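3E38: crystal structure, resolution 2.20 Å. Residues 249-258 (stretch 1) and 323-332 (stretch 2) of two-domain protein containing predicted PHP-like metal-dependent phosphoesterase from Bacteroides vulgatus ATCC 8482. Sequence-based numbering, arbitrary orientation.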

ATOM      1  N   LEU B 249     -15.875  12.416 -28.065  1.00 34.19           N
ATOM      2  CA  LEU B 249     -15.131  12.988 -26.956  1.00 34.04           C
ATOM      3  C   LEU B 249     -14.011  12.035 -26.520  1.00 35.71           C
ATOM      4  O   LEU B 249     -12.885  12.472 -26.266  1.00 36.68           O
ATOM      5  N   LEU B 250     -14.329  10.740 -26.466  1.00 35.82           N
ATOM      6  CA  LEU B 250     -13.361   9.718 -25.995  1.00 36.61           C
ATOM      7  C   LEU B 250     -12.237   9.521 -26.997  1.00 35.83           C
ATOM      8  O   LEU B 250     -11.072   9.353 -26.640  1.00 34.03           O
ATOM      9  N   ARG B 251     -12.596   9.602 -28.265  1.00 33.45           N
ATOM     10  CA  ARG B 251     -11.606   9.411 -29.308  1.00 34.11           C
ATOM     11  C   ARG B 251     -10.488  10.439 -29.166  1.00 35.20           C
ATOM     12  O   ARG B 251      -9.334  10.067 -29.048  1.00 37.46           O
ATOM     13  N   PRO B 252     -10.824  11.741 -29.180  1.00 33.69           N
ATOM     14  CA  PRO B 252      -9.740  12.703 -29.061  1.00 33.72           C
ATOM     15  C   PRO B 252      -9.035  12.683 -27.722  1.00 33.23           C
ATOM     16  O   PRO B 252      -7.898  13.154 -27.618  1.00 34.91           O
ATOM     17  N   PHE B 253      -9.718  12.145 -26.722  1.00 33.65           N
ATOM     18  CA  PHE B 253      -9.178  12.098 -25.318  1.00 31.35           C
ATOM     19  C   PHE B 253      -8.115  11.022 -25.274  1.00 28.83           C
ATOM     20  O   PHE B 253      -7.017  11.202 -24.758  1.00 28.10           O
ATOM     21  N   PHE B 254      -8.426   9.915 -25.918  1.00 31.40           N
ATOM     22  CA  PHE B 254      -7.492   8.797 -25.966  1.00 30.74           C
ATOM     23  C   PHE B 254      -6.241   9.212 -26.661  1.00 30.42           C
ATOM     24  O   PHE B 254      -5.158   8.836 -26.288  1.00 29.26           O
ATOM     25  N   GLU B 255      -6.426  10.002 -27.699  1.00 36.03           N
ATOM     26  CA  GLU B 255      -5.303  10.502 -28.527  1.00 36.13           C
ATOM     27  C   GLU B 255      -4.340  11.345 -27.681  1.00 35.04           C
ATOM     28  O   GLU B 255      -3.138  11.405 -27.920  1.00 35.95           O
ATOM     29  N   LYS B 256      -4.878  11.944 -26.639  1.00 35.10           N
ATOM     30  CA  LYS B 256      -4.088  12.780 -25.734  1.00 33.42           C
ATOM     31  C   LYS B 256      -3.477  11.956 -24.599  1.00 34.79           C
ATOM     32  O   LYS B 256      -2.567  12.410 -23.897  1.00 35.01           O
ATOM     33  N   CYS B 257      -3.979  10.733 -24.450  1.00 35.43           N
ATOM     34  CA  CYS B 257      -3.574   9.846 -23.327  1.00 36.17           C
ATOM     35  C   CYS B 257      -2.305   9.075 -23.611  1.00 36.92           C
ATOM     36  O   CYS B 257      -1.624   8.608 -22.706  1.00 33.07           O
ATOM     37  N   VAL B 258      -2.023   8.942 -24.899  1.00 36.63           N
ATOM     38  CA  VAL B 258      -0.855   8.187 -25.346  1.00 36.91           C
ATOM     39  C   VAL B 258       0.002   9.018 -26.264  1.00 37.24           C
ATOM     40  O   VAL B 258      -0.466   9.898 -26.976  1.00 37.03           O
ATOM     41  N   ASN B 323      -5.237  -1.920 -35.873  1.00 32.69           N
ATOM     42  CA  ASN B 323      -6.584  -1.781 -35.302  1.00 31.44           C
ATOM     43  C   ASN B 323      -6.823  -2.466 -33.983  1.00 31.83           C
ATOM     44  O   ASN B 323      -6.466  -3.635 -33.766  1.00 35.68           O
ATOM     45  N   PHE B 324      -7.483  -1.722 -33.116  1.00 31.01           N
ATOM     46  CA  PHE B 324      -7.815  -2.212 -31.789  1.00 28.57           C
ATOM     47  C   PHE B 324      -8.910  -1.434 -31.105  1.00 28.44           C
ATOM     48  O   PHE B 324      -9.180  -0.254 -31.379  1.00 27.08           O
ATOM     49  N   GLU B 325      -9.561  -2.139 -30.201  1.00 28.81           N
ATOM     50  CA  GLU B 325     -10.578  -1.536 -29.344  1.00 30.33           C
ATOM     51  C   GLU B 325      -9.940  -1.097 -28.008  1.00 29.51           C
ATOM     52  O   GLU B 325      -9.120  -1.809 -27.477  1.00 30.31           O
ATOM     53  N   VAL B 326     -10.278   0.092 -27.502  1.00 30.70           N
ATOM     54  CA  VAL B 326      -9.815   0.491 -26.157  1.00 29.94           C
ATOM     55  C   VAL B 326     -10.979   0.077 -25.312  1.00 31.27           C
ATOM     56  O   VAL B 326     -11.914   0.849 -25.103  1.00 35.33           O
ATOM     57  N   THR B 327     -10.878  -1.151 -24.817  1.00 30.88           N
ATOM     58  CA  THR B 327     -11.986  -1.854 -24.151  1.00 29.80           C
ATOM     59  C   THR B 327     -12.563  -1.143 -22.951  1.00 32.77           C
ATOM     60  O   THR B 327     -13.724  -1.376 -22.611  1.00 35.66           O
ATOM     61  N   ASN B 328     -11.775  -0.296 -22.298  1.00 28.43           N
ATOM     62  CA  ASN B 328     -12.274   0.357 -21.088  1.00 30.23           C
ATOM     63  C   ASN B 328     -12.694   1.812 -21.324  1.00 30.86           C
ATOM     64  O   ASN B 328     -12.967   2.550 -20.401  1.00 34.77           O
ATOM     65  N   PHE B 329     -12.705   2.205 -22.588  1.00 31.63           N
ATOM     66  CA  PHE B 329     -13.231   3.521 -23.020  1.00 29.65           C
ATOM     67  C   PHE B 329     -14.563   3.234 -23.656  1.00 32.79           C
ATOM     68  O   PHE B 329     -14.671   3.023 -24.876  1.00 32.65           O
ATOM     69  N   ILE B 330     -15.588   3.241 -22.805  1.00 33.66           N
ATOM     70  CA  ILE B 330     -16.945   2.836 -23.201  1.00 34.23           C
ATOM     71  C   ILE B 330     -17.715   3.925 -23.922  1.00 35.85           C
ATOM     72  O   ILE B 330     -18.030   4.962 -23.340  1.00 32.68           O
ATOM     73  N   VAL B 331     -18.033   3.643 -25.189  1.00 32.80           N
ATOM     74  CA  VAL B 331     -18.697   4.603 -26.067  1.00 31.38           C
ATOM     75  C   VAL B 331     -20.187   4.265 -26.246  1.00 35.78           C
ATOM     76  O   VAL B 331     -21.014   5.079 -26.687  1.00 38.38           O
ATOM     77  N   ALA B 332     -20.493   3.044 -25.867  1.00 36.38           N
ATOM     78  CA  ALA B 332     -21.847   2.479 -25.868  1.00 36.60           C
ATOM     79  C   ALA B 332     -21.849   1.257 -24.945  1.00 35.96           C
ATOM     80  O   ALA B 332     -20.798   0.677 -24.683  1.00 37.22           O
TER

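Packing of the helix carrying residues 249-257 against the strand and turn of residues 323-332, a contact of mostly apolar side chains with no hydrogen bond crossing it. Leu 250 points toward the second stretch (chi1 -101°, between wells; chi2 p) and its CD2 settles against the chain leaving the turn: 3.8 Å from CB of Phe 329, 3.6 Å from the backbone O of Ile 330 and 4.0 Å from CG1 of Val 331 (m). Arg 251 (t) points away; the helix kinks at Pro 252, whose nitrogen has no hydrogen to give. About one turn on from Leu 250, Phe 253 (t), pointing inward like Phe 254 and Cys 257, places CD2 4.0 Å from CE2 of Phe 329. Phe 254 (t) meets the strand: Val 326 (t), pointing toward the helix, sets CG2 over one face of its ring, 3.7 Å from Phe 254 CE1, a CH-pi contact, while Phe 254 CZ comes within 4.2 Å of CE1 of Phe 324 (p). The Phe 254 edge also faces the Phe 329 ring in an offset edge-to-face pair, planes at 85°. Arg 251 NH1 and Lys 256 NZ are hydrogen-bonded elsewhere in the structure. Cys 257 (m) brings SG 4.3 Å from CZ of Phe 329, at that ring's edge. Phe 329 (m), pointing toward the helix, closes a type I turn begun at Val 326.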

ATOM      1  CB  LEU B 249     -16.052  13.299 -25.780  1.00 33.38           C
ATOM      2  CG  LEU B 249     -16.899  14.571 -25.872  1.00 33.80           C
ATOM      3  CD1 LEU B 249     -17.714  14.701 -24.616  1.00 25.04           C
ATOM      4  CD2 LEU B 249     -15.994  15.785 -26.095  1.00 31.39           C
ATOM      5  CB  LEU B 250     -14.032   8.377 -25.639  1.00 36.32           C
ATOM      6  CG  LEU B 250     -14.241   8.182 -24.121  1.00 35.52           C
ATOM      7  CD1 LEU B 250     -14.817   9.406 -23.397  1.00 30.44           C
ATOM      8  CD2 LEU B 250     -15.061   6.891 -23.830  1.00 24.55           C
ATOM      9  CB  ARG B 251     -12.219   9.478 -30.718  1.00 34.89           C
ATOM     10  CG  ARG B 251     -11.193   9.476 -31.833  1.00 30.09           C
ATOM     11  CD  ARG B 251     -11.895   9.339 -33.200  1.00 29.13           C
ATOM     12  NE  ARG B 251     -12.837   8.221 -33.147  1.00 39.39           N
ATOM     13  CZ  ARG B 251     -12.468   6.935 -33.204  1.00 35.90           C
ATOM     14  NH1 ARG B 251     -11.192   6.637 -33.343  1.00 37.84           N
ATOM     15  NH2 ARG B 251     -13.362   5.948 -33.129  1.00 34.57           N
ATOM     16  CB  PRO B 252     -10.447  14.064 -29.226  1.00 34.17           C
ATOM     17  CG  PRO B 252     -11.912  13.785 -29.029  1.00 35.64           C
ATOM     18  CD  PRO B 252     -12.075  12.394 -29.591  1.00 34.14           C
ATOM     19  CB  PHE B 253     -10.309  11.858 -24.304  1.00 30.55           C
ATOM     20  CG  PHE B 253      -9.883  11.908 -22.869  1.00 34.31           C
ATOM     21  CD1 PHE B 253      -9.618  13.124 -22.243  1.00 34.17           C
ATOM     22  CD2 PHE B 253      -9.778  10.746 -22.119  1.00 36.43           C
ATOM     23  CE1 PHE B 253      -9.229  13.179 -20.905  1.00 38.01           C
ATOM     24  CE2 PHE B 253      -9.381  10.800 -20.775  1.00 42.43           C
ATOM     25  CZ  PHE B 253      -9.107  12.024 -20.175  1.00 33.71           C
ATOM     26  CB  PHE B 254      -8.062   7.591 -26.699  1.00 31.50           C
ATOM     27  CG  PHE B 254      -7.078   6.450 -26.810  1.00 34.77           C
ATOM     28  CD1 PHE B 254      -6.765   5.684 -25.701  1.00 27.82           C
ATOM     29  CD2 PHE B 254      -6.470   6.138 -28.022  1.00 39.01           C
ATOM     30  CE1 PHE B 254      -5.866   4.633 -25.789  1.00 30.31           C
ATOM     31  CE2 PHE B 254      -5.555   5.065 -28.106  1.00 33.06           C
ATOM     32  CZ  PHE B 254      -5.272   4.323 -27.003  1.00 34.54           C
ATOM     33  CB  GLU B 255      -5.851  11.289 -29.723  1.00 37.45           C
ATOM     34  CG  GLU B 255      -4.855  11.636 -30.806  1.00 45.17           C
ATOM     35  CD  GLU B 255      -3.989  12.828 -30.462  1.00 54.83           C
ATOM     36  OE1 GLU B 255      -4.541  13.861 -30.005  1.00 60.26           O
ATOM     37  OE2 GLU B 255      -2.755  12.741 -30.677  1.00 59.65           O
ATOM     38  CB  LYS B 256      -4.989  13.831 -25.098  1.00 32.70           C
ATOM     39  CG  LYS B 256      -5.616  14.783 -26.052  1.00 36.00           C
ATOM     40  CD  LYS B 256      -4.657  15.820 -26.455  1.00 35.52           C
ATOM     41  CE  LYS B 256      -5.402  17.007 -27.006  1.00 42.96           C
ATOM     42  NZ  LYS B 256      -4.430  18.039 -27.393  1.00 44.42           N
ATOM     43  CB  CYS B 257      -4.675   8.842 -22.997  1.00 35.89           C
ATOM     44  SG  CYS B 257      -6.095   9.530 -22.135  1.00 34.11           S
ATOM     45  CB  VAL B 258      -1.235   6.831 -26.046  1.00 35.32           C
ATOM     46  CG1 VAL B 258      -1.869   5.876 -25.050  1.00 30.45           C
ATOM     47  CG2 VAL B 258      -2.150   7.070 -27.254  1.00 31.88           C
ATOM     48  CB  ASN B 323      -7.604  -2.349 -36.277  1.00 30.01           C
ATOM     49  CG  ASN B 323      -7.612  -1.611 -37.577  1.00 34.42           C
ATOM     50  OD1 ASN B 323      -7.355  -0.401 -37.624  1.00 35.48           O
ATOM     51  ND2 ASN B 323      -7.907  -2.320 -38.646  1.00 32.45           N
ATOM     52  CB  PHE B 324      -6.563  -2.238 -30.901  1.00 30.02           C
ATOM     53  CG  PHE B 324      -5.847  -0.921 -30.802  1.00 29.39           C
ATOM     54  CD1 PHE B 324      -6.273   0.050 -29.913  1.00 26.39           C
ATOM     55  CD2 PHE B 324      -4.743  -0.655 -31.595  1.00 37.05           C
ATOM     56  CE1 PHE B 324      -5.596   1.261 -29.804  1.00 32.72           C
ATOM     57  CE2 PHE B 324      -4.073   0.568 -31.495  1.00 32.20           C
ATOM     58  CZ  PHE B 324      -4.504   1.519 -30.589  1.00 33.30           C
ATOM     59  CB  GLU B 325     -11.669  -2.560 -29.070  1.00 30.87           C
ATOM     60  CG  GLU B 325     -12.853  -2.071 -28.318  1.00 34.17           C
ATOM     61  CD  GLU B 325     -13.748  -3.231 -27.907  1.00 42.14           C
ATOM     62  OE1 GLU B 325     -13.368  -4.379 -28.207  1.00 53.72           O
ATOM     63  OE2 GLU B 325     -14.804  -3.015 -27.255  1.00 46.81           O
ATOM     64  CB  VAL B 326      -9.556   1.973 -25.967  1.00 27.76           C
ATOM     65  CG1 VAL B 326      -8.977   2.220 -24.507  1.00 28.59           C
ATOM     66  CG2 VAL B 326      -8.625   2.483 -27.070  1.00 22.88           C
ATOM     67  CB  THR B 327     -11.583  -3.317 -23.697  1.00 28.63           C
ATOM     68  OG1 THR B 327     -10.533  -3.265 -22.723  1.00 36.75           O
ATOM     69  CG2 THR B 327     -11.147  -4.183 -24.887  1.00 32.78           C
ATOM     70  CB  ASN B 328     -11.281   0.242 -19.917  1.00 28.13           C
ATOM     71  CG  ASN B 328      -9.966   0.906 -20.179  1.00 26.76           C
ATOM     72  OD1 ASN B 328      -9.446   0.802 -21.265  1.00 27.65           O
ATOM     73  ND2 ASN B 328      -9.356   1.520 -19.130  1.00 32.53           N
ATOM     74  CB  PHE B 329     -12.307   4.224 -23.991  1.00 30.36           C
ATOM     75  CG  PHE B 329     -11.245   5.082 -23.308  1.00 32.01           C
ATOM     76  CD1 PHE B 329     -10.812   4.785 -22.032  1.00 21.33           C
ATOM     77  CD2 PHE B 329     -10.678   6.158 -23.968  1.00 36.32           C
ATOM     78  CE1 PHE B 329      -9.853   5.555 -21.429  1.00 33.68           C
ATOM     79  CE2 PHE B 329      -9.714   6.938 -23.362  1.00 35.86           C
ATOM     80  CZ  PHE B 329      -9.299   6.634 -22.101  1.00 33.43           C
ATOM     81  CB  ILE B 330     -17.754   2.360 -22.011  1.00 33.76           C
ATOM     82  CG1 ILE B 330     -16.969   1.299 -21.211  1.00 31.62           C
ATOM     83  CG2 ILE B 330     -19.102   1.835 -22.514  1.00 33.98           C
ATOM     84  CD1 ILE B 330     -16.616  -0.002 -22.013  1.00 22.61           C
ATOM     85  CB  VAL B 331     -17.915   4.741 -27.434  1.00 33.08           C
ATOM     86  CG1 VAL B 331     -16.422   5.143 -27.169  1.00 28.63           C
ATOM     87  CG2 VAL B 331     -18.025   3.459 -28.346  1.00 24.76           C
ATOM     88  CB  ALA B 332     -22.313   2.075 -27.289  1.00 34.19           C
TER